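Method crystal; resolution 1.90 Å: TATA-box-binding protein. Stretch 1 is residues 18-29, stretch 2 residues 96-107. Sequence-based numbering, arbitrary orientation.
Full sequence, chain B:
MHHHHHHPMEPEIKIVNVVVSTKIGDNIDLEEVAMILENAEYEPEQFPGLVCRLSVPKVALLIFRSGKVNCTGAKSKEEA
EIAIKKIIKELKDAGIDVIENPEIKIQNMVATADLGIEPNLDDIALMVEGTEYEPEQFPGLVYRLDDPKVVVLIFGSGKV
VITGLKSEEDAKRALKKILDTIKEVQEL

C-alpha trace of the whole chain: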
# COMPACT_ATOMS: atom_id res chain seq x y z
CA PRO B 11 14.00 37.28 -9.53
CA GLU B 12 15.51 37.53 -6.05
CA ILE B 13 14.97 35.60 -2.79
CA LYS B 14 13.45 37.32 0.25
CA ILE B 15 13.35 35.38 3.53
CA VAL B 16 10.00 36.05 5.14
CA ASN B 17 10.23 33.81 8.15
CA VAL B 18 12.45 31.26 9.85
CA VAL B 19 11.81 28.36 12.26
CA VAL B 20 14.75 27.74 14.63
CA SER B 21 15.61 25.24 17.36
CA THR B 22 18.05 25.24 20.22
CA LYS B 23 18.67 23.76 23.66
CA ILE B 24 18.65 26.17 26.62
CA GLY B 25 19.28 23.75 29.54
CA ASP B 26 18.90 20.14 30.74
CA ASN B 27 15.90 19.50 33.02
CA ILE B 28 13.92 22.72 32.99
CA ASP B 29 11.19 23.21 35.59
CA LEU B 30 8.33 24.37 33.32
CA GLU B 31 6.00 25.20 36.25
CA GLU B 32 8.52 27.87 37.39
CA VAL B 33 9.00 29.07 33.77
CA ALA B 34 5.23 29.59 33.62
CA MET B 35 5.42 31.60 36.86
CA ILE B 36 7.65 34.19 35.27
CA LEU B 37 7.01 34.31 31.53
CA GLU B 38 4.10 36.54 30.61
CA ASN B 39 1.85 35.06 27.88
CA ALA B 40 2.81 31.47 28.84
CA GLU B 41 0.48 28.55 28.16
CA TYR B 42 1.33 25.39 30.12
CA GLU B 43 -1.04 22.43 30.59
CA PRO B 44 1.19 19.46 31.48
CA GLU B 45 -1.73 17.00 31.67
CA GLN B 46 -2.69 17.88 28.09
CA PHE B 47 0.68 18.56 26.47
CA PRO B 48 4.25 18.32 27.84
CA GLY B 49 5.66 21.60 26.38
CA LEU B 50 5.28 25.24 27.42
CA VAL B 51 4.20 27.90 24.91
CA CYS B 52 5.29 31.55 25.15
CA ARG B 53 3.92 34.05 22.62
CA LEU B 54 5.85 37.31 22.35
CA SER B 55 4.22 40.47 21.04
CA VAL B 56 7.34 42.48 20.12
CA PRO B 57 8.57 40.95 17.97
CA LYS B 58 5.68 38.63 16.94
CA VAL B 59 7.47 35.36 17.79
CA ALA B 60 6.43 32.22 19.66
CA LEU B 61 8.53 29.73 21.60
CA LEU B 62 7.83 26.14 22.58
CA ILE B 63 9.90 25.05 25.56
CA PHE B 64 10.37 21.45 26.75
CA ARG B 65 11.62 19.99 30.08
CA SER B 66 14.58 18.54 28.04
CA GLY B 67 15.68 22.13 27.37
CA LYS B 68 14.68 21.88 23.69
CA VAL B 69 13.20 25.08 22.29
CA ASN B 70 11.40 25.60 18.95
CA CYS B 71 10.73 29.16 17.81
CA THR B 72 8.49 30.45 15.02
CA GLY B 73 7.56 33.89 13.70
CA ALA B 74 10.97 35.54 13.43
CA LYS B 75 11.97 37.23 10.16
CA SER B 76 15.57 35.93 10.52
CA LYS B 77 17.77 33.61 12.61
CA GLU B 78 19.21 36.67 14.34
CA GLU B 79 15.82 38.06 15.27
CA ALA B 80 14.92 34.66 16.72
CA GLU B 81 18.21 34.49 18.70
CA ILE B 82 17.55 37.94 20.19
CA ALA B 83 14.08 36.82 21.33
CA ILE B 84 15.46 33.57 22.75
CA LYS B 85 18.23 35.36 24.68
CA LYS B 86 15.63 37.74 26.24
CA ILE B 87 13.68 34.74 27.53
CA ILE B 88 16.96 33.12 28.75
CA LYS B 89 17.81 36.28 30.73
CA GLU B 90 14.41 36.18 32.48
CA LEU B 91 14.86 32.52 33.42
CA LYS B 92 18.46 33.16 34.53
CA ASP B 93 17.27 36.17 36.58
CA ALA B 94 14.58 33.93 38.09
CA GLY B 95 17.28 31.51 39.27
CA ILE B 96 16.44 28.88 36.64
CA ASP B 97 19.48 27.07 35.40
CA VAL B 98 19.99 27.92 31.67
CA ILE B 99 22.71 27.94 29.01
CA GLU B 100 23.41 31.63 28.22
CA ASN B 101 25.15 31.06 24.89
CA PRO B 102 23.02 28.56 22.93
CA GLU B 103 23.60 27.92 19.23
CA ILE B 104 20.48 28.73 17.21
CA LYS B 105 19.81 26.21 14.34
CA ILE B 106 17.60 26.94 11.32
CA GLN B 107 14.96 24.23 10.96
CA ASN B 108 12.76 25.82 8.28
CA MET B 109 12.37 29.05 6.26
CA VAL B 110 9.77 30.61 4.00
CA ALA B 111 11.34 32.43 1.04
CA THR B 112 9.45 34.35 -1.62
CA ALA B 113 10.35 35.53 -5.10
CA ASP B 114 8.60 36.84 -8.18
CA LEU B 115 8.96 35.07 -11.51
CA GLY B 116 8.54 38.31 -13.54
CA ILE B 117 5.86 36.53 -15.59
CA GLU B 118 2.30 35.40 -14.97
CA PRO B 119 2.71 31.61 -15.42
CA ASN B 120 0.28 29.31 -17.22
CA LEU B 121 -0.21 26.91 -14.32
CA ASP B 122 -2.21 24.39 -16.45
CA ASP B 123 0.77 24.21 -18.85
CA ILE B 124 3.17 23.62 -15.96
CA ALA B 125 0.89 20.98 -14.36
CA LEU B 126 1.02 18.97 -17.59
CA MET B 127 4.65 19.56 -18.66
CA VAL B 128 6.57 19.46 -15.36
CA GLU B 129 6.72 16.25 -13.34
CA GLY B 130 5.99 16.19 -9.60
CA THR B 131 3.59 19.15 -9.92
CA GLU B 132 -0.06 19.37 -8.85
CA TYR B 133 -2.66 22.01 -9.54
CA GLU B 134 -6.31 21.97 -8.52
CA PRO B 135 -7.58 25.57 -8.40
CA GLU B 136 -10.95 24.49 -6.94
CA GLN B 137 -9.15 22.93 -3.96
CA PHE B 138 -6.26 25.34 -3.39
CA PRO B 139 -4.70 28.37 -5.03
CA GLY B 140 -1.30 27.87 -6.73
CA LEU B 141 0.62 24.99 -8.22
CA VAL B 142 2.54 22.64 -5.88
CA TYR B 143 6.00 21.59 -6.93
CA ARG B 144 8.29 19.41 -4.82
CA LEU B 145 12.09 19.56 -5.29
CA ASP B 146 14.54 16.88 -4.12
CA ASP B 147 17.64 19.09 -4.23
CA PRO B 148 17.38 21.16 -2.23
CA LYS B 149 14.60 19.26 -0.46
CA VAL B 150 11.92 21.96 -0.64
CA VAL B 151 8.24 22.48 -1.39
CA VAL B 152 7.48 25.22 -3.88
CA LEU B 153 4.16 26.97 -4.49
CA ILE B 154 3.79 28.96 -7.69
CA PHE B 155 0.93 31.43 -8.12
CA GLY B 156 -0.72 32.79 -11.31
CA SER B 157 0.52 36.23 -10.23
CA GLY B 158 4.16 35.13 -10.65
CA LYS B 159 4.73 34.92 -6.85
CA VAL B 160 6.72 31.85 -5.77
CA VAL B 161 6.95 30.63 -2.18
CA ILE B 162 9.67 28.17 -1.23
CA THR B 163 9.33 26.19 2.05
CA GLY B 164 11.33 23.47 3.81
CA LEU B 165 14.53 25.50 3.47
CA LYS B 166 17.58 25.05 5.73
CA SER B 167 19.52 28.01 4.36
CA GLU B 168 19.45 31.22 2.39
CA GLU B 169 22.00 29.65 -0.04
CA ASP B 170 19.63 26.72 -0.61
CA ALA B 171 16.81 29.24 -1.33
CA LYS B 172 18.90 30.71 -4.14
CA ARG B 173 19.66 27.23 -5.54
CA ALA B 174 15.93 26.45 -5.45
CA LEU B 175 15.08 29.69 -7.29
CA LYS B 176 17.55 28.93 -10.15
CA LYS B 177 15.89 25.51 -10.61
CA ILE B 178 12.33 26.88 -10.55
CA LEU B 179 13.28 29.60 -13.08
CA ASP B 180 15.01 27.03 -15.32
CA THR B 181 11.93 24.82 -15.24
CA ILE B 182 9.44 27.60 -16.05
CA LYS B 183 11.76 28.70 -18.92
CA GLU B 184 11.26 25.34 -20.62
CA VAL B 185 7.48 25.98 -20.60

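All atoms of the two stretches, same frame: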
# COMPACT_ATOMS: atom_id res chain seq x y z
N VAL B 18 11.60 32.41 9.57
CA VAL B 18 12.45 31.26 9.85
C VAL B 18 11.84 30.48 11.02
O VAL B 18 11.09 31.06 11.80
CB VAL B 18 13.90 31.65 10.19
CG1 VAL B 18 14.55 32.45 9.07
CG2 VAL B 18 14.00 32.44 11.53
N VAL B 19 12.11 29.17 11.08
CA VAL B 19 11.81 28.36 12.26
C VAL B 19 13.18 27.92 12.78
O VAL B 19 14.00 27.45 12.00
CB VAL B 19 10.90 27.15 11.92
CG1 VAL B 19 10.70 26.21 13.14
CG2 VAL B 19 9.55 27.63 11.35
N VAL B 20 13.46 28.13 14.06
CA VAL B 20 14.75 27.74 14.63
C VAL B 20 14.55 26.82 15.83
O VAL B 20 13.48 26.83 16.47
CB VAL B 20 15.59 28.97 15.06
CG1 VAL B 20 15.83 29.93 13.87
CG2 VAL B 20 14.95 29.72 16.26
N SER B 21 15.58 26.02 16.12
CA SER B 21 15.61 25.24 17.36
C SER B 21 16.89 25.51 18.12
O SER B 21 17.90 25.93 17.54
CB SER B 21 15.53 23.73 17.07
OG SER B 21 16.60 23.35 16.21
N THR B 22 16.85 25.24 19.43
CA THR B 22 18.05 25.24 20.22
C THR B 22 17.79 24.43 21.49
O THR B 22 16.71 23.84 21.66
CB THR B 22 18.54 26.69 20.53
OG1 THR B 22 19.85 26.62 21.09
CG2 THR B 22 17.61 27.40 21.52
N LYS B 23 18.80 24.36 22.36
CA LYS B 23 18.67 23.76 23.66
C LYS B 23 19.15 24.79 24.69
O LYS B 23 20.26 25.29 24.58
CB LYS B 23 19.48 22.47 23.74
CG LYS B 23 19.22 21.67 25.03
CD LYS B 23 19.74 20.24 24.88
CE LYS B 23 19.33 19.39 26.09
NZ LYS B 23 18.97 18.03 25.62
N ILE B 24 18.31 25.11 25.66
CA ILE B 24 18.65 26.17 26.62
C ILE B 24 19.05 25.66 28.03
O ILE B 24 19.38 26.45 28.91
CB ILE B 24 17.51 27.28 26.70
CG1 ILE B 24 16.24 26.76 27.39
CG2 ILE B 24 17.25 27.90 25.28
CD1 ILE B 24 15.16 27.85 27.64
N GLY B 25 19.01 24.35 28.23
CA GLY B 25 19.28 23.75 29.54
C GLY B 25 18.99 22.27 29.48
O GLY B 25 18.85 21.73 28.40
N ASP B 26 18.87 21.62 30.64
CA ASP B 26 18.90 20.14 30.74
C ASP B 26 17.68 19.43 31.34
O ASP B 26 17.43 18.25 31.04
CB ASP B 26 20.13 19.68 31.57
CG ASP B 26 21.47 20.14 30.97
OD1 ASP B 26 21.70 20.00 29.74
OD2 ASP B 26 22.32 20.63 31.77
N ASN B 27 16.97 20.11 32.24
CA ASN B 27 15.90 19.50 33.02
C ASN B 27 15.14 20.67 33.62
O ASN B 27 15.13 20.88 34.83
CB ASN B 27 16.49 18.55 34.09
CG ASN B 27 15.44 17.98 35.05
OD1 ASN B 27 14.28 17.76 34.70
ND2 ASN B 27 15.87 17.73 36.29
N ILE B 28 14.49 21.41 32.72
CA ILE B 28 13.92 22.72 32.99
C ILE B 28 12.58 22.55 33.71
O ILE B 28 11.73 21.77 33.28
CB ILE B 28 13.67 23.51 31.67
CG1 ILE B 28 14.87 23.44 30.70
CG2 ILE B 28 13.22 24.96 31.97
CD1 ILE B 28 15.79 24.67 30.66
N ASP B 29 12.42 23.28 34.81
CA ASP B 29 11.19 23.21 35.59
C ASP B 29 10.18 24.12 34.91
O ASP B 29 10.18 25.32 35.13
CB ASP B 29 11.50 23.65 37.03
CG ASP B 29 10.29 23.69 37.95
OD1 ASP B 29 9.12 23.62 37.51
OD2 ASP B 29 10.56 23.78 39.17
N ILE B 96 16.59 30.13 37.39
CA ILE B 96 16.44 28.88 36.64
C ILE B 96 17.70 28.62 35.86
O ILE B 96 18.21 29.50 35.15
CB ILE B 96 15.18 28.88 35.72
CG1 ILE B 96 13.91 28.84 36.56
CG2 ILE B 96 15.21 27.65 34.81
CD1 ILE B 96 12.70 29.60 36.00
N ASP B 97 18.22 27.41 36.00
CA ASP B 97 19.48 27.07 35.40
C ASP B 97 19.36 26.96 33.87
O ASP B 97 18.69 26.06 33.38
CB ASP B 97 19.99 25.75 35.96
CG ASP B 97 21.40 25.47 35.53
OD1 ASP B 97 22.15 26.44 35.31
OD2 ASP B 97 21.76 24.28 35.41
N VAL B 98 20.03 27.86 33.15
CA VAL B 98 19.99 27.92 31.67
C VAL B 98 21.36 28.13 31.05
O VAL B 98 22.27 28.63 31.70
CB VAL B 98 18.96 28.97 31.12
CG1 VAL B 98 17.53 28.55 31.40
CG2 VAL B 98 19.22 30.34 31.69
N ILE B 99 21.51 27.71 29.79
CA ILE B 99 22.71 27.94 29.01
C ILE B 99 22.54 29.36 28.46
O ILE B 99 21.52 29.65 27.85
CB ILE B 99 22.78 26.91 27.81
CG1 ILE B 99 22.95 25.48 28.35
CG2 ILE B 99 23.90 27.26 26.79
CD1 ILE B 99 22.85 24.38 27.26
N GLU B 100 23.52 30.23 28.67
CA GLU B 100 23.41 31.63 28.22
C GLU B 100 23.84 31.88 26.79
O GLU B 100 23.48 32.91 26.20
CB GLU B 100 24.22 32.54 29.13
CG GLU B 100 23.55 32.81 30.45
CD GLU B 100 24.20 33.95 31.16
OE1 GLU B 100 24.05 35.10 30.69
OE2 GLU B 100 24.87 33.69 32.18
N ASN B 101 24.63 30.95 26.24
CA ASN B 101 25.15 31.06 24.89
C ASN B 101 24.74 29.95 23.92
O ASN B 101 25.63 29.34 23.29
CB ASN B 101 26.68 31.16 24.93
CG ASN B 101 27.34 29.96 25.64
OD1 ASN B 101 26.71 29.28 26.48
ND2 ASN B 101 28.61 29.71 25.31
N PRO B 102 23.41 29.72 23.73
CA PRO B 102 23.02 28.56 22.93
C PRO B 102 23.21 28.82 21.44
O PRO B 102 23.10 29.97 20.99
CB PRO B 102 21.53 28.38 23.27
CG PRO B 102 21.04 29.76 23.54
CD PRO B 102 22.22 30.49 24.19
N GLU B 103 23.52 27.78 20.67
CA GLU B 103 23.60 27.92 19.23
C GLU B 103 22.21 27.75 18.60
O GLU B 103 21.50 26.78 18.87
CB GLU B 103 24.61 26.92 18.65
CG GLU B 103 24.62 26.92 17.15
CD GLU B 103 25.62 25.94 16.59
OE1 GLU B 103 26.22 25.19 17.38
OE2 GLU B 103 25.76 25.93 15.35
N ILE B 104 21.79 28.75 17.82
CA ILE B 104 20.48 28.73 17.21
C ILE B 104 20.57 28.05 15.82
O ILE B 104 21.36 28.49 14.99
CB ILE B 104 19.94 30.17 17.06
CG1 ILE B 104 19.99 30.93 18.41
CG2 ILE B 104 18.55 30.18 16.39
CD1 ILE B 104 19.31 30.26 19.58
N LYS B 105 19.79 26.99 15.60
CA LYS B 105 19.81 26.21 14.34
C LYS B 105 18.57 26.48 13.49
O LYS B 105 17.44 26.42 14.00
CB LYS B 105 19.90 24.70 14.66
CG LYS B 105 19.81 23.79 13.42
CD LYS B 105 20.46 22.46 13.73
CE LYS B 105 19.49 21.31 13.60
NZ LYS B 105 19.99 20.09 14.30
N ILE B 106 18.75 26.77 12.20
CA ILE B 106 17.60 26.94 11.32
C ILE B 106 16.98 25.58 11.02
O ILE B 106 17.67 24.68 10.58
CB ILE B 106 17.95 27.71 10.00
CG1 ILE B 106 18.21 29.19 10.31
CG2 ILE B 106 16.82 27.60 8.98
CD1 ILE B 106 18.98 29.94 9.17
N GLN B 107 15.68 25.44 11.29
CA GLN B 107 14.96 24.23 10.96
C GLN B 107 14.13 24.37 9.69
O GLN B 107 13.93 23.39 8.97
CB GLN B 107 14.02 23.82 12.08
CG GLN B 107 14.72 23.38 13.34
CD GLN B 107 15.47 22.07 13.15
OE1 GLN B 107 15.20 21.30 12.22
NE2 GLN B 107 16.43 21.81 14.04

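The three residues most covered by the opposing stretch are Ser21, Ile24 and Gln107, and each illustrates a rule. Ser21 sits in strand 18-23 where it pairs antiparallel with Lys105. Its backbone is used twice: Ser21 N donates to Lys105 O at 2.8 Å, and Lys105 N returns a bond to Ser21 O at 2.9 Å. Its side chain, in the p rotamer, adds a third link, because Gln107 NE2 donates to Ser21 OG at 2.7 Å. A short hydroxyl suits this place, close to the backbone and within reach of a longer amide.

Gln107 starts toward the other stretch, and its chain bends, with chi1 and chi2 both m, to bring its amide to the hydroxyl, while its own Gln107 N bonds to Val19 O at 2.7 Å and continues the ladder. Gln107 thus ties itself to Val19 through its backbone and to Ser21 through its side chain. Lys105 lies on the same face of the sheet as Ser21, but its end leads away, leaving the amine free of the contact.

The face of Val20 and Ile106 is apolar. Val20 CB packs 3.5 Å from Ile104 CG2, and Val20 CG1 lies 4.3 Å from Ile106 CG1, so branched side chains fill the space beside the bridge.

Where the ladder would next use Lys23 N, that atom is 5.0 Å from Glu103 O, and Thr22 OG1 donates to Glu103 O instead, at 2.8 Å, with Thr22 OG1 also 3.3 Å from Pro102 CB.

Ile24 then anchors the loops. Ile24 O accepts from Ile99 N at 2.6 Å, and its buried side chain brings Ile24 CD1 to 4.5 Å from Val98 CG1. Ile28 CD1 approaches the same Val98 CG1 at 4.3 Å. Gly25 suits its place because a CB there would clash with Ile28 CD1. Gly25 N is buried by the contact and has no partner. In all, 790 Å² is buried, counting both sides.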